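Long-range contacts in TubZ (Clostridium botulinum C phage, PDB 4XCQ), which belongs to the tubulin/FtsZ family of nucleotide-binding cytoskeletal proteins and holds guanosine-5'-diphosphate in its Rossmann-like domain: residues 52-57 and 69-74; 62-67 and 102-107; 212-217 and 285-290. All coordinates share one frame; numbering follows the deposited sequence.

Interaction 1: residues 52-57 and 69-74; sequences YHIPYA and GYAQTY
Pro55 sets its CB-CG-CD edge over one face of the Tyr74 ring, its CD 3.8 Å from the ring centroid and only 2° off the normal, a nearly ideal CH-pi contact. CG and CB continue over the same ring toward its hydroxyl end. Tyr74 CG is anti to the carbonyl carbon (chi1 -64°), and this turns the ring toward Pro55. At the other end of the turn, Ala57 makes a second CH-pi contact: its CB sits over a face of the Tyr70 ring, offset toward the rim, 3.7 Å from the centroid.

Between these two rings Ile54 forms the tight, buried part. CG2 comes to 3.5 Å from the carbonyl O of Tyr70, while the extended CG1 arm carries CD1 to 3.7 Å from Ala71 CB. Ile106 of helix 102-117 touches both Ile54 and Ala71 and closes off this inner side. Tyr52 crosses Tyr74 at about a right angle, with its OH 3.7 Å from Tyr74 CD1.

The outer side is looser. Exposed Tyr56 reaches residues 70-74 with its ring edge, where CD2 lies 3.9 Å from Tyr74 OH, and with its backbone, where Tyr56 O comes obliquely to the Tyr70 ring, 3.2 Å from CE1. Residues 54-57 form a type II beta turn whose closing backbone bond is weak, but His53 NE2 donates to Ala57 O at 2.9 Å, with that oxygen in the plane of the imidazole, and ties the residue before the turn to its last residue.

Residues 52-57 and 70-74 are thus joined by dispersion and CH-pi forces, while the polar bonds shape the turn itself. Fit to the two tyrosine faces, rather than polar pairing, probably sets how the turn lies.

Interaction 2: residues 62-67 and 102-107; sequences KERKKA and TGSGIT. With GDP (guanosine-5'-diphosphate), chain B.
Arg64 and Gly105 bring the two backbones to 4.6 Å between CA atoms, and one turn further on Ala67 meets Thr102 at 4.9 Å. The first turns of helices 64-71 and 102-117 can lie this close because Gly105 has no side chain.

Arg64 takes Ser104 side-on with two nitrogens. NH2 donates to the backbone O of Ser104 at 2.7 Å (162°), an acceptor lying in the guanidinium plane although the donor stands above the carbonyl plane. NE reaches Ser104 OG at 3.0 Å, with the hydroxyl tilted from that plane. A bend at chi3 (-54°) brings the group beside Gly105 CA. NH2 also forms a salt bridge with Asp148. One turn along helix 64-71, Ala67 CB packs against Ile106 CD1 at 3.6 Å.

At the N-terminal start of helix 102-117, Thr102 N binds GDP O2B at 2.8 Å and Gly103 N binds O1B at 2.9 Å. Residues 102-105 belong to the glycine-rich GTGSG signature of tubulin and FtsZ. Its amides and helix dipole probably help offset the charge of the beta phosphate, while Arg64, its charge probably offset in part by Asp148, anchors the same turn through Ser104.

Interaction 3: residues 212-217 and 285-290; sequences SNVILE and TGIEPQ
Asn213 has CG anti to its carbonyl carbon (chi1 -57°), which swings the carboxamide toward residues 285-286 and sets OD1 3.0 Å from Gly286 N, a nearly straight hydrogen bond. Ser212 turns the other way: OG is anti to the backbone N (chi1 -171°) and faces Gln290, whose chain is bent at chi2 (102°) to bring OE1 to the serine hydroxyl.

The backbones pair at Ser212 and Ile287, an antiparallel hydrogen-bonded pair. Ser212 N donates to Ile287 O at 2.9 Å; the return bond from Ile287 N to Ser212 O, at 2.8 Å, is weak because it is strongly bent. Ile287 and Ser212 direct their side chains to the same face of the sheet, and on that face Ile287 CD1 meets Val214 CG2 at 3.7 Å. Thr285 crosses the Asn213 carboxamide at a slant, CB nearest OD1, while its hydroxyl is bonded to Phe247 O.

Beyond the last pair, a water organises the buried polar ends. It lies 2.6 Å from Ser212 OG, donates to Asn213 O and accepts from Gln290 NE2. Gln290 OE1 is 2.9 Å from the same serine hydroxyl, so OG sits between the water and the amide. The Asn213 side chain is also engaged at its other end, where ND2 makes a weak hydrogen bond with Tyr162 OH.

Gly286, with positive phi, turns the strand through a corner just before Ile287. The Asn213 side chain accepts from the N-H of Gly286 at this corner. Gln290 then occupies the N-cap position of helix 291-306. The arrangement belongs to the antiparallel pairing of strands 211-217 and 281-287 in the tubulin-like C-terminal domain, within a sheet continuous with the parallel strands of the nucleotide-binding part.

How the interactions relate
Interactions 1 and 2 share helix 64-71 and touch each other: Ile106 CD1 of interaction 2 packs 3.6 Å from Ala71 CB and 3.9 Å from Ile54 CD1 of interaction 1. Their centres are 11 Å apart. Interaction 2 contacts the GDP phosphate directly, whereas the side chain of Ile54 in interaction 1 is about 10 Å from the nucleotide. Interaction 3 belongs to the C-terminal domain on the opposite side of the chain's centre, its nearest atoms about 15 Å from interaction 2 and about 25 Å from interaction 1. The central sheet connects them: interaction 1 starts at its outermost strand 51-53, and interaction 3 uses strands 211-217 and 281-287.

Interaction 1: residues 52-57 and 69-74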
loop_
_atom_site.group_PDB
_atom_site.type_symbol
_atom_site.label_atom_id
_atom_site.label_comp_id
_atom_site.label_asym_id
_atom_site.label_seq_id
_atom_site.Cartn_x
_atom_site.Cartn_y
_atom_site.Cartn_z
ATOM N N TYR A 52 -7.802 -17.476 -3.939
ATOM C CA TYR A 52 -9.182 -17.701 -3.534
ATOM C C TYR A 52 -10.147 -17.028 -4.503
ATOM O O TYR A 52 -10.312 -15.806 -4.485
ATOM C CB TYR A 52 -9.437 -17.197 -2.110
ATOM C CG TYR A 52 -10.843 -17.488 -1.624
ATOM C CD1 TYR A 52 -11.132 -18.647 -0.916
ATOM C CD2 TYR A 52 -11.888 -16.610 -1.888
ATOM C CE1 TYR A 52 -12.416 -18.917 -0.478
ATOM C CE2 TYR A 52 -13.175 -16.878 -1.462
ATOM C CZ TYR A 52 -13.433 -18.027 -0.754
ATOM O OH TYR A 52 -14.714 -18.285 -0.322
ATOM N N HIS A 53 -10.785 -17.833 -5.344
ATOM C CA HIS A 53 -11.837 -17.335 -6.214
ATOM C C HIS A 53 -13.149 -17.319 -5.458
ATOM O O HIS A 53 -13.583 -18.336 -4.920
ATOM C CB HIS A 53 -11.958 -18.186 -7.485
ATOM C CG HIS A 53 -13.125 -17.818 -8.356
ATOM N ND1 HIS A 53 -14.210 -18.645 -8.534
ATOM C CD2 HIS A 53 -13.373 -16.705 -9.089
ATOM C CE1 HIS A 53 -15.078 -18.064 -9.348
ATOM N NE2 HIS A 53 -14.592 -16.887 -9.696
ATOM N N ILE A 54 -13.769 -16.151 -5.403
ATOM C CA ILE A 54 -15.093 -16.037 -4.823
ATOM C C ILE A 54 -16.067 -16.879 -5.642
ATOM O O ILE A 54 -16.228 -16.652 -6.840
ATOM C CB ILE A 54 -15.543 -14.575 -4.764
ATOM C CG1 ILE A 54 -14.514 -13.767 -3.965
ATOM C CG2 ILE A 54 -16.943 -14.468 -4.161
ATOM C CD1 ILE A 54 -14.857 -12.322 -3.788
ATOM N N PRO A 55 -16.690 -17.879 -4.998
ATOM C CA PRO A 55 -17.557 -18.854 -5.672
ATOM C C PRO A 55 -18.636 -18.217 -6.547
ATOM O O PRO A 55 -19.224 -17.204 -6.169
ATOM C CB PRO A 55 -18.182 -19.624 -4.506
ATOM C CG PRO A 55 -17.144 -19.556 -3.434
ATOM C CD PRO A 55 -16.530 -18.185 -3.563
ATOM N N TYR A 56 -18.854 -18.812 -7.718
ATOM C CA TYR A 56 -19.904 -18.407 -8.654
ATOM C C TYR A 56 -19.756 -16.971 -9.154
ATOM O O TYR A 56 -20.718 -16.380 -9.644
ATOM C CB TYR A 56 -21.284 -18.581 -8.015
ATOM C CG TYR A 56 -21.524 -19.952 -7.421
ATOM C CD1 TYR A 56 -21.944 -21.011 -8.213
ATOM C CD2 TYR A 56 -21.341 -20.183 -6.064
ATOM C CE1 TYR A 56 -22.169 -22.265 -7.671
ATOM C CE2 TYR A 56 -21.559 -21.431 -5.514
ATOM C CZ TYR A 56 -21.975 -22.468 -6.321
ATOM O OH TYR A 56 -22.197 -23.714 -5.773
ATOM N N ALA A 57 -18.552 -16.418 -9.042
ATOM C CA ALA A 57 -18.325 -15.021 -9.399
ATOM C C ALA A 57 -17.523 -14.840 -10.689
ATOM O O ALA A 57 -16.798 -15.739 -11.130
ATOM C CB ALA A 57 -17.626 -14.296 -8.251
ATOM N N GLY A 69 -21.960 -8.072 -3.803
ATOM C CA GLY A 69 -23.020 -9.036 -4.041
ATOM C C GLY A 69 -22.515 -10.468 -4.035
ATOM O O GLY A 69 -23.093 -11.333 -3.373
ATOM N N TYR A 70 -21.429 -10.709 -4.765
ATOM C CA TYR A 70 -20.777 -12.015 -4.798
ATOM C C TYR A 70 -20.084 -12.365 -3.476
ATOM O O TYR A 70 -20.082 -13.521 -3.047
ATOM C CB TYR A 70 -19.727 -12.062 -5.910
ATOM C CG TYR A 70 -20.244 -12.123 -7.327
ATOM C CD1 TYR A 70 -20.957 -13.223 -7.786
ATOM C CD2 TYR A 70 -19.978 -11.093 -8.223
ATOM C CE1 TYR A 70 -21.411 -13.285 -9.094
ATOM C CE2 TYR A 70 -20.428 -11.146 -9.530
ATOM C CZ TYR A 70 -21.143 -12.244 -9.960
ATOM O OH TYR A 70 -21.593 -12.299 -11.257
ATOM N N ALA A 71 -19.485 -11.362 -2.842
ATOM C CA ALA A 71 -18.511 -11.611 -1.779
ATOM C C ALA A 71 -19.097 -11.659 -0.371
ATOM O O ALA A 71 -18.617 -12.428 0.463
ATOM C CB ALA A 71 -17.415 -10.558 -1.836
ATOM N N GLN A 72 -20.125 -10.848 -0.121
ATOM C CA GLN A 72 -20.642 -10.593 1.230
ATOM C C GLN A 72 -20.848 -11.844 2.088
ATOM O O GLN A 72 -20.621 -11.808 3.295
ATOM C CB GLN A 72 -21.961 -9.813 1.148
ATOM C CG GLN A 72 -23.123 -10.591 0.537
ATOM C CD GLN A 72 -24.353 -9.733 0.317
ATOM O OE1 GLN A 72 -24.595 -8.772 1.047
ATOM N NE2 GLN A 72 -25.146 -10.088 -0.687
ATOM N N THR A 73 -21.262 -12.944 1.467
ATOM C CA THR A 73 -21.531 -14.171 2.208
ATOM C C THR A 73 -20.255 -14.971 2.458
ATOM O O THR A 73 -20.241 -15.888 3.278
ATOM C CB THR A 73 -22.553 -15.061 1.469
ATOM O OG1 THR A 73 -22.142 -15.242 0.107
ATOM C CG2 THR A 73 -23.930 -14.418 1.488
ATOM N N TYR A 74 -19.181 -14.611 1.763
ATOM C CA TYR A 74 -17.928 -15.353 1.866
ATOM C C TYR A 74 -16.844 -14.601 2.640
ATOM O O TYR A 74 -15.714 -15.079 2.742
ATOM C CB TYR A 74 -17.414 -15.707 0.468
ATOM C CG TYR A 74 -18.338 -16.634 -0.290
ATOM C CD1 TYR A 74 -18.359 -17.996 -0.020
ATOM C CD2 TYR A 74 -19.194 -16.146 -1.268
ATOM C CE1 TYR A 74 -19.201 -18.843 -0.700
ATOM C CE2 TYR A 74 -20.042 -16.988 -1.957
ATOM C CZ TYR A 74 -20.042 -18.338 -1.670
ATOM O OH TYR A 74 -20.885 -19.191 -2.350
#

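Interaction 2: residues 62-67 and 102-107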
loop_
_atom_site.group_PDB
_atom_site.type_symbol
_atom_site.label_atom_id
_atom_site.label_comp_id
_atom_site.label_asym_id
_atom_site.label_seq_id
_atom_site.Cartn_x
_atom_site.Cartn_y
_atom_site.Cartn_z
ATOM N N LYS A 62 -15.736 -2.916 -12.767
ATOM C CA LYS A 62 -15.671 -1.711 -11.933
ATOM C C LYS A 62 -16.967 -1.422 -11.175
ATOM O O LYS A 62 -17.174 -0.308 -10.695
ATOM C CB LYS A 62 -15.289 -0.493 -12.778
ATOM C CG LYS A 62 -13.922 -0.594 -13.430
ATOM C CD LYS A 62 -13.697 0.581 -14.360
ATOM C CE LYS A 62 -12.331 0.546 -15.008
ATOM N NZ LYS A 62 -12.184 1.717 -15.914
ATOM N N GLU A 63 -17.831 -2.426 -11.057
ATOM C CA GLU A 63 -19.076 -2.276 -10.305
ATOM C C GLU A 63 -18.894 -2.861 -8.904
ATOM O O GLU A 63 -18.954 -4.077 -8.716
ATOM C CB GLU A 63 -20.241 -2.956 -11.034
ATOM C CG GLU A 63 -21.589 -2.717 -10.392
ATOM C CD GLU A 63 -22.010 -1.263 -10.465
ATOM O OE1 GLU A 63 -21.952 -0.682 -11.571
ATOM O OE2 GLU A 63 -22.385 -0.697 -9.414
ATOM N N ARG A 64 -18.664 -1.993 -7.923
ATOM C CA ARG A 64 -18.257 -2.465 -6.604
ATOM C C ARG A 64 -19.405 -3.078 -5.804
ATOM O O ARG A 64 -19.170 -3.863 -4.892
ATOM C CB ARG A 64 -17.588 -1.327 -5.813
ATOM C CG ARG A 64 -18.502 -0.206 -5.376
ATOM C CD ARG A 64 -17.692 0.992 -4.865
ATOM N NE ARG A 64 -16.742 0.633 -3.811
ATOM C CZ ARG A 64 -16.986 0.765 -2.508
ATOM N NH1 ARG A 64 -18.153 1.232 -2.093
ATOM N NH2 ARG A 64 -16.069 0.416 -1.616
ATOM N N LYS A 65 -20.641 -2.754 -6.167
ATOM C CA LYS A 65 -21.791 -3.284 -5.447
ATOM C C LYS A 65 -22.148 -4.694 -5.919
ATOM O O LYS A 65 -22.857 -5.419 -5.224
ATOM C CB LYS A 65 -22.996 -2.352 -5.595
ATOM C CG LYS A 65 -23.723 -2.082 -4.277
ATOM C CD LYS A 65 -23.196 -0.806 -3.605
ATOM C CE LYS A 65 -24.035 -0.400 -2.397
ATOM N NZ LYS A 65 -23.274 0.522 -1.507
ATOM N N LYS A 66 -21.666 -5.087 -7.096
ATOM C CA LYS A 66 -21.866 -6.456 -7.547
ATOM C C LYS A 66 -20.751 -7.307 -6.969
ATOM O O LYS A 66 -20.937 -8.490 -6.692
ATOM C CB LYS A 66 -21.901 -6.551 -9.074
ATOM C CG LYS A 66 -23.253 -7.027 -9.606
ATOM C CD LYS A 66 -23.160 -7.680 -10.977
ATOM C CE LYS A 66 -24.532 -7.721 -11.652
ATOM N NZ LYS A 66 -25.623 -8.051 -10.692
ATOM N N ALA A 67 -19.589 -6.691 -6.790
ATOM C CA ALA A 67 -18.476 -7.328 -6.099
ATOM C C ALA A 67 -18.909 -7.750 -4.703
ATOM O O ALA A 67 -18.722 -8.900 -4.308
ATOM C CB ALA A 67 -17.282 -6.388 -6.031
ATOM N N THR A 102 -13.931 -4.940 -7.449
ATOM C CA THR A 102 -13.744 -5.912 -6.382
ATOM C C THR A 102 -12.669 -5.467 -5.393
ATOM O O THR A 102 -12.776 -5.722 -4.195
ATOM C CB THR A 102 -13.404 -7.291 -6.953
ATOM O OG1 THR A 102 -12.034 -7.319 -7.359
ATOM C CG2 THR A 102 -14.286 -7.574 -8.148
ATOM N N GLY A 103 -11.642 -4.791 -5.894
ATOM C CA GLY A 103 -10.643 -4.207 -5.022
ATOM C C GLY A 103 -11.261 -3.126 -4.158
ATOM O O GLY A 103 -11.070 -3.103 -2.940
ATOM N N SER A 104 -12.027 -2.241 -4.790
ATOM C CA SER A 104 -12.606 -1.086 -4.109
ATOM C C SER A 104 -13.725 -1.443 -3.130
ATOM O O SER A 104 -13.783 -0.905 -2.025
ATOM C CB SER A 104 -13.134 -0.087 -5.137
ATOM O OG SER A 104 -13.799 0.994 -4.508
ATOM N N GLY A 105 -14.607 -2.351 -3.534
ATOM C CA GLY A 105 -15.796 -2.645 -2.756
ATOM C C GLY A 105 -15.651 -3.711 -1.685
ATOM O O GLY A 105 -16.380 -3.695 -0.690
ATOM N N ILE A 106 -14.716 -4.639 -1.878
ATOM C CA ILE A 106 -14.632 -5.811 -1.007
ATOM C C ILE A 106 -13.538 -5.666 0.056
ATOM O O ILE A 106 -13.626 -6.258 1.133
ATOM C CB ILE A 106 -14.392 -7.100 -1.835
ATOM C CG1 ILE A 106 -15.437 -7.220 -2.941
ATOM C CG2 ILE A 106 -14.459 -8.329 -0.978
ATOM C CD1 ILE A 106 -15.265 -8.456 -3.805
ATOM N N THR A 107 -12.521 -4.862 -0.235
ATOM C CA THR A 107 -11.404 -4.711 0.692
ATOM C C THR A 107 -11.813 -4.079 2.029
ATOM O O THR A 107 -11.485 -4.634 3.077
ATOM C CB THR A 107 -10.255 -3.884 0.070
ATOM O OG1 THR A 107 -9.839 -4.493 -1.156
ATOM C CG2 THR A 107 -9.070 -3.815 1.025
HETATM P PB GDP B . -10.833 -4.575 -9.754
HETATM O O1B GDP B . -10.292 -4.184 -8.395
HETATM O O2B GDP B . -12.344 -4.668 -9.690
HETATM O O3B GDP B . -10.261 -5.904 -10.188
HETATM O O3A GDP B . -10.451 -3.447 -10.822
HETATM P PA GDP B . -8.934 -3.058 -11.171
HETATM O O1A GDP B . -8.559 -3.445 -12.580
HETATM O O2A GDP B . -7.952 -3.624 -10.167
HETATM O "O5'" GDP B . -9.057 -1.468 -11.009
HETATM C "C5'" GDP B . -9.157 -0.611 -12.135
HETATM C "C4'" GDP B . -8.622 0.727 -11.668
HETATM O "O4'" GDP B . -7.477 0.462 -10.854
HETATM C "C3'" GDP B . -8.168 1.562 -12.845
HETATM O "O3'" GDP B . -8.980 2.733 -12.887
HETATM C "C2'" GDP B . -6.721 1.916 -12.563
HETATM O "O2'" GDP B . -6.655 3.277 -12.130
HETATM C "C1'" GDP B . -6.290 1.035 -11.404
HETATM N N9 GDP B . -5.416 -0.105 -11.792
HETATM C C8 GDP B . -5.843 -1.232 -12.399
HETATM N N7 GDP B . -4.828 -2.107 -12.602
HETATM C C5 GDP B . -3.714 -1.543 -12.099
HETATM C C6 GDP B . -2.290 -1.934 -11.982
HETATM O O6 GDP B . -1.898 -3.039 -12.420
HETATM N N1 GDP B . -1.444 -1.072 -11.399
HETATM C C2 GDP B . -1.851 0.122 -10.925
HETATM N N2 GDP B . -0.928 0.934 -10.350
HETATM N N3 GDP B . -3.142 0.544 -10.999
HETATM C C4 GDP B . -4.103 -0.228 -11.562
#

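Interaction 3: residues 212-217 and 285-290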
loop_
_atom_site.group_PDB
_atom_site.type_symbol
_atom_site.label_atom_id
_atom_site.label_comp_id
_atom_site.label_asym_id
_atom_site.label_seq_id
_atom_site.Cartn_x
_atom_site.Cartn_y
_atom_site.Cartn_z
ATOM N N SER A 212 -0.189 6.756 7.721
ATOM C CA SER A 212 0.316 6.701 6.353
ATOM C C SER A 212 1.840 6.626 6.265
ATOM O O SER A 212 2.549 7.447 6.844
ATOM C CB SER A 212 -0.187 7.913 5.566
ATOM O OG SER A 212 0.121 7.786 4.195
ATOM N N ASN A 213 2.333 5.636 5.523
ATOM C CA ASN A 213 3.765 5.457 5.326
ATOM C C ASN A 213 4.201 5.770 3.882
ATOM O O ASN A 213 3.428 5.604 2.936
ATOM C CB ASN A 213 4.173 4.032 5.720
ATOM C CG ASN A 213 3.804 3.690 7.170
ATOM O OD1 ASN A 213 3.481 4.570 7.972
ATOM N ND2 ASN A 213 3.856 2.404 7.507
ATOM N N VAL A 214 5.435 6.251 3.735
ATOM C CA VAL A 214 6.009 6.594 2.432
ATOM C C VAL A 214 7.443 6.070 2.332
ATOM O O VAL A 214 8.214 6.189 3.282
ATOM C CB VAL A 214 6.003 8.127 2.190
ATOM C CG1 VAL A 214 6.758 8.484 0.915
ATOM C CG2 VAL A 214 4.578 8.661 2.130
ATOM N N ILE A 215 7.800 5.485 1.189
ATOM C CA ILE A 215 9.162 4.995 0.981
ATOM C C ILE A 215 9.851 5.785 -0.127
ATOM O O ILE A 215 9.305 5.943 -1.216
ATOM C CB ILE A 215 9.187 3.493 0.626
ATOM C CG1 ILE A 215 8.325 2.691 1.606
ATOM C CG2 ILE A 215 10.622 2.972 0.604
ATOM C CD1 ILE A 215 8.139 1.221 1.217
ATOM N N LEU A 216 11.056 6.269 0.157
ATOM C CA LEU A 216 11.778 7.140 -0.761
ATOM C C LEU A 216 13.194 6.644 -1.008
ATOM O O LEU A 216 13.856 6.154 -0.095
ATOM C CB LEU A 216 11.836 8.571 -0.210
ATOM C CG LEU A 216 10.513 9.282 0.078
ATOM C CD1 LEU A 216 10.734 10.449 1.025
ATOM C CD2 LEU A 216 9.861 9.759 -1.214
ATOM N N GLU A 217 13.657 6.784 -2.244
ATOM C CA GLU A 217 15.051 6.518 -2.572
ATOM C C GLU A 217 15.629 7.695 -3.343
ATOM O O GLU A 217 14.942 8.306 -4.157
ATOM C CB GLU A 217 15.184 5.223 -3.372
ATOM C CG GLU A 217 14.854 3.986 -2.554
ATOM C CD GLU A 217 15.069 2.696 -3.315
ATOM O OE1 GLU A 217 15.689 2.730 -4.397
ATOM O OE2 GLU A 217 14.622 1.643 -2.817
ATOM N N THR A 285 7.180 7.082 8.337
ATOM C CA THR A 285 5.994 6.370 8.786
ATOM C C THR A 285 5.172 7.213 9.750
ATOM O O THR A 285 5.699 8.094 10.427
ATOM C CB THR A 285 6.356 5.052 9.481
ATOM O OG1 THR A 285 7.106 5.334 10.670
ATOM C CG2 THR A 285 7.164 4.150 8.549
ATOM N N GLY A 286 3.875 6.931 9.814
ATOM C CA GLY A 286 3.000 7.635 10.729
ATOM C C GLY A 286 2.585 9.006 10.238
ATOM O O GLY A 286 2.036 9.797 11.006
ATOM N N ILE A 287 2.853 9.298 8.967
ATOM C CA ILE A 287 2.376 10.539 8.359
ATOM C C ILE A 287 0.856 10.571 8.418
ATOM O O ILE A 287 0.202 9.544 8.225
ATOM C CB ILE A 287 2.828 10.686 6.892
ATOM C CG1 ILE A 287 4.335 10.465 6.759
ATOM C CG2 ILE A 287 2.424 12.049 6.339
ATOM C CD1 ILE A 287 4.833 10.548 5.325
ATOM N N GLU A 288 0.298 11.742 8.707
ATOM C CA GLU A 288 -1.146 11.899 8.735
ATOM C C GLU A 288 -1.703 11.525 7.362
ATOM O O GLU A 288 -1.173 11.964 6.336
ATOM C CB GLU A 288 -1.530 13.328 9.120
ATOM C CG GLU A 288 -2.736 13.430 10.043
ATOM C CD GLU A 288 -2.530 12.711 11.365
ATOM O OE1 GLU A 288 -1.429 12.830 11.947
ATOM O OE2 GLU A 288 -3.474 12.035 11.828
ATOM N N PRO A 289 -2.749 10.682 7.343
ATOM C CA PRO A 289 -3.370 10.208 6.100
ATOM C C PRO A 289 -3.694 11.350 5.136
ATOM O O PRO A 289 -4.399 12.297 5.489
ATOM C CB PRO A 289 -4.643 9.517 6.591
ATOM C CG PRO A 289 -4.271 9.020 7.956
ATOM C CD PRO A 289 -3.380 10.085 8.534
ATOM N N GLN A 290 -3.160 11.255 3.925
ATOM C CA GLN A 290 -3.267 12.329 2.948
ATOM C C GLN A 290 -4.702 12.545 2.482
ATOM O O GLN A 290 -5.042 12.230 1.339
ATOM C CB GLN A 290 -2.366 12.037 1.748
ATOM C CG GLN A 290 -0.929 11.694 2.112
ATOM C CD GLN A 290 -0.643 10.205 2.049
ATOM O OE1 GLN A 290 -1.496 9.382 2.385
ATOM N NE2 GLN A 290 0.559 9.849 1.601
HETATM O O HOH W 1 0.842 6.667 1.969
#